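Local structure of putative cytochrome C (Sinorhizobium meliloti, 4PWA) at residues 24-29 with 37-42; 10-15 with 73-78. The protein binds a covalently attached heme c and, as a c-type cytochrome linked to bacterial sulfite oxidation, probably carries electrons between protein partners. All coordinates share one frame; numbering follows the deposited sequence.

Contact 1 (24-29 with 37-42); sequences CHTLAD and GPNLDE. With HEC (heme c), chain E.
H25 lies between the heme iron and the chain at P38: NE2 binds the iron at 2.0 Å, while ND1, across the ring, donates to P38 O at 2.9 Å. That second bond is nearly straight (164°) and lies within 7° of the imidazole plane, which helps hold the rotation of the ring about the iron bond and would probably make the ligand a stronger electron donor. L40 crosses the same ring obliquely, a CH-pi contact with CD1 off-centre, 4.2 Å from the centroid, and its CD2 reaches on to the heme methyl CMA. G37 packs its CA against heme C2D; a side chain here would clash with the porphyrin. On the outer half D41 crosses L27 at about a right angle. Its chi1 of -65° puts D41 CG beside its own backbone N; from there OD2 accepts from A28 N at 2.7 Å through its syn lone pair, and OD1 lies 3.4 Å from L27 CD1. Between these, N39 crosses T26 and caps the helix, OD1 accepting from D41 N at 2.8 Å, while L40 N donates to T26 O. C24 SG is bonded to heme CAC, and M61 supplies the other axial ligand. The contact joins strand 26-27 to the start of helix 40-43; F13 of helix 4-16 touches H25, L27 and L40, and helix 69-82 packs on L27 and L40.

Contact 2 (10-15 with 73-78); sequences REIFLE and EAVALY
Y78 lies flat against the backbone of R10, whose N sits 3.6 Å above the ring plane and over its centre. R10 CB adds a CH-pi contact over the ring face, 4.2 Å from the centroid, and in the conformer modelled here the arginine chain crosses the tyrosine at about a right angle, with CG at 3.6 Å from Y78 OH. The guanidinium and phenol planes stand 77° apart, with the hydroxyl at the guanidinium edge; D29 holds both polar ends, in a salt bridge with R10 NE and a hydrogen bond with Y78 OH. One turn earlier in helix 69-82, V75 fills the hollow between I12 and F13: its CB meets I12 CG2 at 3.8 Å, and CG2, anti to the backbone N, reaches F13 N and CB. I12 CD1 rests on the small A74, 4.1 Å from its CB. F13 CB lies between V75 CG2 and Y78, 4.0 Å from Y78 CE2. An alanine in place of Y78 would probably open a gap beside R10 and F13 and leave D29 without its hydroxyl partner. No hydrogen bond links the two segments; the axes of 10-15 and 73-78 approach to 8.8 Å, their N-to-C directions 100° apart. This near-perpendicular packing of the N- and C-terminal helices is a hallmark of the class I cytochrome c fold, and here F13 carries it on to C21 and H25 at the heme.

How the contacts relate
Both contacts are buried, but they do different work. Contact 1 ties loop, short strand and helix start beside the heme by hydrogen bonds, a cap and two waters, and it also meets two other copies of the protein. Contact 2 joins two long helices near the centre of the chain through apolar side chains and an aromatic face, and no other subunit touches it. They meet directly: D29 of contact 1 ties to R10 and Y78 of contact 2, while L27 CB packs on F13 CZ at 3.7 Å. The apolar helix crossing thus backs onto the hydrogen-bonded loop that carries the heme ligand.

Contact 1 (24-29 with 37-42)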
ATOM      1  N   CYS A  24       0.205  -1.826   9.736  1.00 23.16           N
ATOM      2  CA  CYS A  24       1.200  -2.868   9.471  1.00 23.13           C
ATOM      3  C   CYS A  24       0.552  -4.214   9.088  1.00 22.11           C
ATOM      4  O   CYS A  24       1.149  -5.027   8.373  1.00 22.08           O
ATOM      5  CB  CYS A  24       2.121  -3.051  10.691  1.00 23.16           C
ATOM      6  SG  CYS A  24       3.444  -1.765  11.021  1.00 25.86           S
ATOM      7  N   HIS A  25      -0.672  -4.456   9.545  1.00 21.59           N
ATOM      8  CA  HIS A  25      -1.294  -5.780   9.403  1.00 21.26           C
ATOM      9  C   HIS A  25      -2.590  -5.779   8.614  1.00 21.36           C
ATOM     10  O   HIS A  25      -3.358  -4.810   8.660  1.00 21.65           O
ATOM     11  CB  HIS A  25      -1.607  -6.336  10.785  1.00 21.28           C
ATOM     12  CG  HIS A  25      -0.403  -6.796  11.531  1.00 21.39           C
ATOM     13  ND1 HIS A  25       0.193  -8.015  11.291  1.00 20.31           N
ATOM     14  CD2 HIS A  25       0.310  -6.208  12.518  1.00 21.43           C
ATOM     15  CE1 HIS A  25       1.220  -8.159  12.104  1.00 21.99           C
ATOM     16  NE2 HIS A  25       1.313  -7.077  12.860  1.00 22.51           N
ATOM     17  N   THR A  26      -2.841  -6.887   7.922  1.00 21.50           N
ATOM     18  CA  THR A  26      -4.117  -7.116   7.255  1.00 21.79           C
ATOM     19  C   THR A  26      -5.053  -7.879   8.198  1.00 21.86           C
ATOM     20  O   THR A  26      -4.663  -8.879   8.797  1.00 21.27           O
ATOM     21  CB  THR A  26      -3.947  -7.883   5.939  1.00 22.44           C
ATOM     22  OG1 THR A  26      -3.252  -7.058   5.003  1.00 23.50           O
ATOM     23  CG2 THR A  26      -5.310  -8.276   5.332  1.00 22.39           C
ATOM     24  N   LEU A  27      -6.279  -7.372   8.318  1.00 22.02           N
ATOM     25  CA  LEU A  27      -7.327  -7.986   9.107  1.00 22.24           C
ATOM     26  C   LEU A  27      -8.684  -7.523   8.582  1.00 22.91           C
ATOM     27  O   LEU A  27      -9.084  -6.387   8.782  1.00 23.16           O
ATOM     28  CB  LEU A  27      -7.165  -7.615  10.590  1.00 22.07           C
ATOM     29  CG  LEU A  27      -8.116  -8.323  11.559  1.00 22.38           C
ATOM     30  CD1 LEU A  27      -7.685  -9.774  11.734  1.00 20.14           C
ATOM     31  CD2 LEU A  27      -8.196  -7.585  12.899  1.00 22.46           C
ATOM     32  N   ALA A  28      -9.396  -8.426   7.922  1.00 23.91           N
ATOM     33  CA  ALA A  28     -10.626  -8.101   7.222  1.00 24.75           C
ATOM     34  C   ALA A  28     -11.684  -7.435   8.102  1.00 25.32           C
ATOM     35  O   ALA A  28     -12.290  -6.460   7.693  1.00 26.26           O
ATOM     36  CB  ALA A  28     -11.195  -9.360   6.553  1.00 25.63           C
ATOM     37  N   ASP A  29     -11.885  -7.923   9.319  1.00 25.70           N
ATOM     38  CA  ASP A  29     -12.952  -7.398  10.172  1.00 26.79           C
ATOM     39  C   ASP A  29     -12.784  -5.896  10.366  1.00 26.54           C
ATOM     40  O   ASP A  29     -13.758  -5.162  10.403  1.00 27.36           O
ATOM     41  CB  ASP A  29     -12.986  -8.116  11.514  1.00 26.60           C
ATOM     42  CG  ASP A  29     -14.069  -7.583  12.442  1.00 29.52           C
ATOM     43  OD1 ASP A  29     -13.829  -6.560  13.130  1.00 30.37           O
ATOM     44  OD2 ASP A  29     -15.159  -8.194  12.517  1.00 31.44           O
ATOM     45  N   GLY A  37       3.750  -6.460   8.188  1.00 25.77           N
ATOM     46  CA  GLY A  37       3.834  -7.773   8.840  1.00 25.54           C
ATOM     47  C   GLY A  37       2.809  -8.768   8.307  1.00 25.05           C
ATOM     48  O   GLY A  37       2.114  -8.483   7.342  1.00 25.20           O
ATOM     49  N   PRO A  38       2.702  -9.941   8.942  1.00 24.94           N
ATOM     50  CA  PRO A  38       1.878 -10.998   8.376  1.00 25.30           C
ATOM     51  C   PRO A  38       0.370 -10.708   8.373  1.00 24.39           C
ATOM     52  O   PRO A  38      -0.150  -9.997   9.243  1.00 24.29           O
ATOM     53  CB  PRO A  38       2.194 -12.213   9.275  1.00 25.88           C
ATOM     54  CG  PRO A  38       2.755 -11.652  10.523  1.00 25.95           C
ATOM     55  CD  PRO A  38       3.499 -10.423  10.084  1.00 25.70           C
ATOM     56  N   ASN A  39      -0.309 -11.264   7.383  1.00 23.85           N
ATOM     57  CA  ASN A  39      -1.750 -11.179   7.300  1.00 23.45           C
ATOM     58  C   ASN A  39      -2.311 -11.949   8.473  1.00 22.97           C
ATOM     59  O   ASN A  39      -2.086 -13.143   8.578  1.00 22.94           O
ATOM     60  CB  ASN A  39      -2.242 -11.763   5.967  1.00 23.99           C
ATOM     61  CG  ASN A  39      -3.735 -11.647   5.792  1.00 24.20           C
ATOM     62  OD1 ASN A  39      -4.472 -11.495   6.758  1.00 25.50           O
ATOM     63  ND2 ASN A  39      -4.192 -11.727   4.554  1.00 24.77           N
ATOM     64  N   LEU A  40      -3.007 -11.258   9.371  1.00 22.74           N
ATOM     65  CA  LEU A  40      -3.548 -11.898  10.567  1.00 23.33           C
ATOM     66  C   LEU A  40      -4.744 -12.798  10.251  1.00 24.50           C
ATOM     67  O   LEU A  40      -5.067 -13.702  11.027  1.00 25.43           O
ATOM     68  CB  LEU A  40      -3.896 -10.858  11.641  1.00 22.73           C
ATOM     69  CG  LEU A  40      -2.709 -10.031  12.182  1.00 22.34           C
ATOM     70  CD1 LEU A  40      -3.175  -8.985  13.186  1.00 19.88           C
ATOM     71  CD2 LEU A  40      -1.592 -10.931  12.803  1.00 20.50           C
ATOM     72  N   ASP A  41      -5.393 -12.570   9.117  1.00 25.38           N
ATOM     73  CA  ASP A  41      -6.442 -13.487   8.644  1.00 27.45           C
ATOM     74  C   ASP A  41      -5.839 -14.818   8.190  1.00 28.30           C
ATOM     75  O   ASP A  41      -6.528 -15.844   8.161  1.00 29.67           O
ATOM     76  CB  ASP A  41      -7.246 -12.871   7.502  1.00 27.72           C
ATOM     77  CG  ASP A  41      -8.045 -11.643   7.934  1.00 29.95           C
ATOM     78  OD1 ASP A  41      -8.577 -11.618   9.076  1.00 31.87           O
ATOM     79  OD2 ASP A  41      -8.165 -10.700   7.113  1.00 34.09           O
ATOM     80  N   GLU A  42      -4.554 -14.790   7.844  1.00 27.72           N
ATOM     81  CA  GLU A  42      -3.817 -15.989   7.472  1.00 28.70           C
ATOM     82  C   GLU A  42      -3.214 -16.666   8.701  1.00 29.06           C
ATOM     83  O   GLU A  42      -3.280 -17.871   8.847  1.00 30.25           O
ATOM     84  CB  GLU A  42      -2.716 -15.628   6.468  1.00 28.25           C
ATOM     85  CG  GLU A  42      -1.790 -16.767   6.066  1.00 29.57           C
ATOM     86  CD  GLU A  42      -2.459 -17.874   5.266  1.00 31.10           C
ATOM     87  OE1 GLU A  42      -3.681 -17.803   4.966  1.00 30.60           O
ATOM     88  OE2 GLU A  42      -1.729 -18.838   4.939  1.00 32.46           O
TER
HETATM   89 FE   HEC E 201       2.473  -6.898  14.499  1.00 19.58          FE
HETATM   90  CHA HEC E 201       4.039  -9.894  14.081  1.00 19.97           C
HETATM   91  CHB HEC E 201      -0.128  -8.404  16.014  1.00 20.25           C
HETATM   92  CHC HEC E 201       1.251  -3.839  15.339  1.00 21.15           C
HETATM   93  CHD HEC E 201       4.621  -5.410  12.336  1.00 20.93           C
HETATM   94  NA  HEC E 201       2.061  -8.777  15.002  1.00 19.81           N
HETATM   95  C1A HEC E 201       2.801  -9.892  14.674  1.00 20.40           C
HETATM   96  C2A HEC E 201       2.069 -11.069  15.097  1.00 21.45           C
HETATM   97  C3A HEC E 201       0.913 -10.672  15.618  1.00 20.25           C
HETATM   98  C4A HEC E 201       0.880  -9.217  15.555  1.00 20.67           C
HETATM   99  CMA HEC E 201      -0.181 -11.596  16.174  1.00 19.21           C
HETATM  100  CAA HEC E 201       2.556 -12.525  14.942  1.00 21.69           C
HETATM  101  CBA HEC E 201       3.592 -12.773  16.029  1.00 23.18           C
HETATM  102  CGA HEC E 201       4.029 -14.217  16.054  1.00 25.31           C
HETATM  103  O1A HEC E 201       3.929 -14.837  17.143  1.00 25.75           O
HETATM  104  O2A HEC E 201       4.476 -14.758  15.001  1.00 26.75           O
HETATM  105  NB  HEC E 201       0.885  -6.259  15.480  1.00 19.86           N
HETATM  106  C1B HEC E 201      -0.058  -7.038  16.103  1.00 20.13           C
HETATM  107  C2B HEC E 201      -0.900  -6.178  16.904  1.00 20.21           C
HETATM  108  C3B HEC E 201      -0.543  -4.925  16.678  1.00 20.58           C
HETATM  109  C4B HEC E 201       0.605  -4.948  15.811  1.00 21.13           C
HETATM  110  CMB HEC E 201      -2.146  -6.604  17.710  1.00 20.61           C
HETATM  111  CAB HEC E 201      -1.177  -3.660  17.298  1.00 20.18           C
HETATM  112  CBB HEC E 201      -0.919  -3.560  18.809  1.00 21.28           C
HETATM  113  NC  HEC E 201       2.839  -4.996  13.905  1.00 19.21           N
HETATM  114  C1C HEC E 201       2.270  -3.852  14.416  1.00 20.68           C
HETATM  115  C2C HEC E 201       3.085  -2.704  14.076  1.00 18.90           C
HETATM  116  C3C HEC E 201       3.873  -3.107  13.061  1.00 19.89           C
HETATM  117  C4C HEC E 201       3.814  -4.572  13.054  1.00 20.72           C
HETATM  118  CMC HEC E 201       2.514  -1.285  14.246  1.00 16.82           C
HETATM  119  CAC HEC E 201       4.846  -2.300  12.144  1.00 19.42           C
HETATM  120  CBC HEC E 201       5.323  -0.862  12.438  1.00 18.48           C
HETATM  121  ND  HEC E 201       4.065  -7.556  13.389  1.00 19.35           N
HETATM  122  C1D HEC E 201       4.824  -6.746  12.561  1.00 19.83           C
HETATM  123  C2D HEC E 201       5.887  -7.508  11.952  1.00 17.51           C
HETATM  124  C3D HEC E 201       5.721  -8.919  12.492  1.00 18.77           C
HETATM  125  C4D HEC E 201       4.561  -8.853  13.362  1.00 19.84           C
HETATM  126  CMD HEC E 201       6.948  -7.001  10.957  1.00 17.12           C
HETATM  127  CAD HEC E 201       6.597 -10.147  12.154  1.00 19.51           C
HETATM  128  CBD HEC E 201       7.471 -10.482  13.349  1.00 19.14           C
HETATM  129  CGD HEC E 201       8.503 -11.506  12.950  1.00 21.12           C
HETATM  130  O1D HEC E 201       8.141 -12.711  12.882  1.00 20.71           O
HETATM  131  O2D HEC E 201       9.687 -11.113  12.726  1.00 22.81           O
HETATM  132  O   HOH W   1      -0.463  -7.944   6.510  1.00 20.07           O
HETATM  133  O   HOH W   2     -10.683 -10.343  10.307  1.00 23.27           O

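Contact 2 (10-15 with 73-78)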
ATOM      1  N   ARG A  10     -11.321  -3.593  18.249  1.00 27.72           N
ATOM      2  CA  ARG A  10     -11.356  -2.969  16.926  0.50 27.28           C
ATOM      3  C   ARG A  10     -10.776  -1.551  16.980  1.00 26.66           C
ATOM      4  O   ARG A  10      -9.939  -1.179  16.178  1.00 25.84           O
ATOM      5  CB  ARG A  10     -12.804  -2.936  16.412  0.50 28.59           C
ATOM      6  CG  ARG A  10     -12.977  -2.727  14.915  0.50 28.46           C
ATOM      7  CD  ARG A  10     -14.455  -2.891  14.526  0.50 29.86           C
ATOM      8  NE  ARG A  10     -14.858  -4.296  14.450  0.50 30.17           N
ATOM      9  CZ  ARG A  10     -16.098  -4.738  14.641  0.50 30.67           C
ATOM     10  NH1 ARG A  10     -17.076  -3.889  14.939  0.50 31.31           N
ATOM     11  NH2 ARG A  10     -16.357  -6.036  14.539  0.50 30.65           N
ATOM     12  N   GLU A  11     -11.229  -0.759  17.941  1.00 27.60           N
ATOM     13  CA  GLU A  11     -10.753   0.629  18.057  1.00 27.79           C
ATOM     14  C   GLU A  11      -9.256   0.688  18.420  1.00 26.66           C
ATOM     15  O   GLU A  11      -8.548   1.584  17.986  1.00 26.00           O
ATOM     16  CB  GLU A  11     -11.587   1.408  19.068  1.00 29.17           C
ATOM     17  CG  GLU A  11     -11.218   2.882  19.187  1.00 30.58           C
ATOM     18  CD  GLU A  11     -12.116   3.637  20.145  1.00 32.63           C
ATOM     19  OE1 GLU A  11     -13.324   3.785  19.844  1.00 34.75           O
ATOM     20  OE2 GLU A  11     -11.617   4.083  21.195  1.00 31.95           O
ATOM     21  N   ILE A  12      -8.785  -0.267  19.214  1.00 26.42           N
ATOM     22  CA  ILE A  12      -7.378  -0.306  19.581  1.00 25.80           C
ATOM     23  C   ILE A  12      -6.586  -0.648  18.335  1.00 24.82           C
ATOM     24  O   ILE A  12      -5.562  -0.021  18.046  1.00 24.24           O
ATOM     25  CB  ILE A  12      -7.110  -1.330  20.725  1.00 26.36           C
ATOM     26  CG1 ILE A  12      -7.743  -0.838  22.032  1.00 27.88           C
ATOM     27  CG2 ILE A  12      -5.622  -1.565  20.933  1.00 24.70           C
ATOM     28  CD1 ILE A  12      -7.923  -1.912  23.088  1.00 27.65           C
ATOM     29  N   PHE A  13      -7.088  -1.636  17.594  1.00 24.74           N
ATOM     30  CA  PHE A  13      -6.435  -2.125  16.374  1.00 23.70           C
ATOM     31  C   PHE A  13      -6.337  -1.057  15.298  1.00 23.72           C
ATOM     32  O   PHE A  13      -5.350  -0.989  14.581  1.00 22.83           O
ATOM     33  CB  PHE A  13      -7.196  -3.329  15.824  1.00 23.86           C
ATOM     34  CG  PHE A  13      -6.455  -4.072  14.761  1.00 22.78           C
ATOM     35  CD1 PHE A  13      -6.575  -3.709  13.430  1.00 22.32           C
ATOM     36  CD2 PHE A  13      -5.626  -5.121  15.088  1.00 23.08           C
ATOM     37  CE1 PHE A  13      -5.893  -4.380  12.455  1.00 22.18           C
ATOM     38  CE2 PHE A  13      -4.939  -5.806  14.103  1.00 22.46           C
ATOM     39  CZ  PHE A  13      -5.079  -5.438  12.791  1.00 21.87           C
ATOM     40  N   LEU A  14      -7.367  -0.223  15.205  1.00 25.13           N
ATOM     41  CA  LEU A  14      -7.440   0.829  14.188  1.00 26.14           C
ATOM     42  C   LEU A  14      -6.941   2.226  14.595  1.00 27.08           C
ATOM     43  O   LEU A  14      -6.368   2.921  13.764  1.00 27.25           O
ATOM     44  CB  LEU A  14      -8.885   0.959  13.692  1.00 27.03           C
ATOM     45  CG  LEU A  14      -9.341  -0.172  12.765  1.00 26.90           C
ATOM     46  CD1 LEU A  14     -10.837  -0.147  12.631  1.00 25.54           C
ATOM     47  CD2 LEU A  14      -8.653  -0.043  11.382  1.00 25.99           C
ATOM     48  N   GLU A  15      -7.137   2.625  15.856  1.00 27.87           N
ATOM     49  CA  GLU A  15      -6.941   4.022  16.259  0.50 28.93           C
ATOM     50  C   GLU A  15      -5.972   4.209  17.421  1.00 28.73           C
ATOM     51  O   GLU A  15      -5.045   4.986  17.326  1.00 29.47           O
ATOM     52  CB  GLU A  15      -8.290   4.657  16.605  0.50 30.22           C
ATOM     53  CG  GLU A  15      -9.202   4.840  15.403  0.50 31.65           C
ATOM     54  CD  GLU A  15      -8.699   5.912  14.453  0.50 33.38           C
ATOM     55  OE1 GLU A  15      -8.983   7.105  14.695  0.50 35.47           O
ATOM     56  OE2 GLU A  15      -8.018   5.560  13.465  0.50 33.61           O
ATOM     57  N   GLU A  73      -5.109  -6.929  26.364  1.00 31.84           N
ATOM     58  CA  GLU A  73      -5.966  -8.116  26.424  1.00 33.64           C
ATOM     59  C   GLU A  73      -7.113  -7.996  25.443  1.00 32.12           C
ATOM     60  O   GLU A  73      -7.503  -8.981  24.829  1.00 31.80           O
ATOM     61  CB  GLU A  73      -6.558  -8.320  27.818  1.00 36.28           C
ATOM     62  CG  GLU A  73      -5.610  -8.890  28.831  1.00 40.81           C
ATOM     63  CD  GLU A  73      -6.260  -9.034  30.204  1.00 47.49           C
ATOM     64  OE1 GLU A  73      -7.411  -9.541  30.274  1.00 51.54           O
ATOM     65  OE2 GLU A  73      -5.628  -8.637  31.215  1.00 51.54           O
ATOM     66  N   ALA A  74      -7.655  -6.784  25.308  1.00 31.20           N
ATOM     67  CA  ALA A  74      -8.862  -6.573  24.509  1.00 30.55           C
ATOM     68  C   ALA A  74      -8.554  -6.724  23.012  1.00 28.33           C
ATOM     69  O   ALA A  74      -9.291  -7.399  22.287  1.00 28.70           O
ATOM     70  CB  ALA A  74      -9.484  -5.226  24.828  1.00 30.46           C
ATOM     71  N   VAL A  75      -7.444  -6.145  22.565  1.00 26.25           N
ATOM     72  CA  VAL A  75      -6.987  -6.344  21.195  1.00 24.97           C
ATOM     73  C   VAL A  75      -6.533  -7.785  20.932  1.00 25.15           C
ATOM     74  O   VAL A  75      -6.627  -8.243  19.813  1.00 24.35           O
ATOM     75  CB  VAL A  75      -5.836  -5.364  20.801  1.00 23.66           C
ATOM     76  CG1 VAL A  75      -4.515  -5.844  21.318  1.00 23.46           C
ATOM     77  CG2 VAL A  75      -5.778  -5.202  19.298  1.00 22.64           C
ATOM     78  N   ALA A  76      -6.029  -8.490  21.950  1.00 26.36           N
ATOM     79  CA  ALA A  76      -5.681  -9.917  21.804  1.00 26.93           C
ATOM     80  C   ALA A  76      -6.945 -10.762  21.625  1.00 28.13           C
ATOM     81  O   ALA A  76      -7.023 -11.577  20.705  1.00 27.53           O
ATOM     82  CB  ALA A  76      -4.870 -10.414  22.991  1.00 27.91           C
ATOM     83  N   LEU A  77      -7.923 -10.560  22.503  1.00 29.81           N
ATOM     84  CA  LEU A  77      -9.231 -11.207  22.373  1.00 31.69           C
ATOM     85  C   LEU A  77      -9.873 -10.946  21.002  1.00 30.89           C
ATOM     86  O   LEU A  77     -10.388 -11.872  20.364  1.00 31.60           O
ATOM     87  CB  LEU A  77     -10.182 -10.735  23.482  1.00 33.32           C
ATOM     88  CG  LEU A  77     -11.610 -11.291  23.428  1.00 36.05           C
ATOM     89  CD1 LEU A  77     -11.601 -12.835  23.428  1.00 37.60           C
ATOM     90  CD2 LEU A  77     -12.474 -10.741  24.583  1.00 39.28           C
ATOM     91  N   TYR A  78      -9.833  -9.688  20.561  1.00 29.84           N
ATOM     92  CA  TYR A  78     -10.469  -9.263  19.318  1.00 29.05           C
ATOM     93  C   TYR A  78      -9.864  -9.981  18.128  1.00 28.18           C
ATOM     94  O   TYR A  78     -10.556 -10.671  17.389  1.00 28.23           O
ATOM     95  CB  TYR A  78     -10.344  -7.733  19.150  1.00 28.26           C
ATOM     96  CG  TYR A  78     -10.653  -7.209  17.758  1.00 26.88           C
ATOM     97  CD1 TYR A  78     -11.950  -7.232  17.255  1.00 27.58           C
ATOM     98  CD2 TYR A  78      -9.648  -6.691  16.949  1.00 25.24           C
ATOM     99  CE1 TYR A  78     -12.239  -6.765  15.989  1.00 26.81           C
ATOM    100  CE2 TYR A  78      -9.923  -6.215  15.670  1.00 24.26           C
ATOM    101  CZ  TYR A  78     -11.213  -6.263  15.199  1.00 25.77           C
ATOM    102  OH  TYR A  78     -11.484  -5.820  13.942  1.00 24.39           O
TER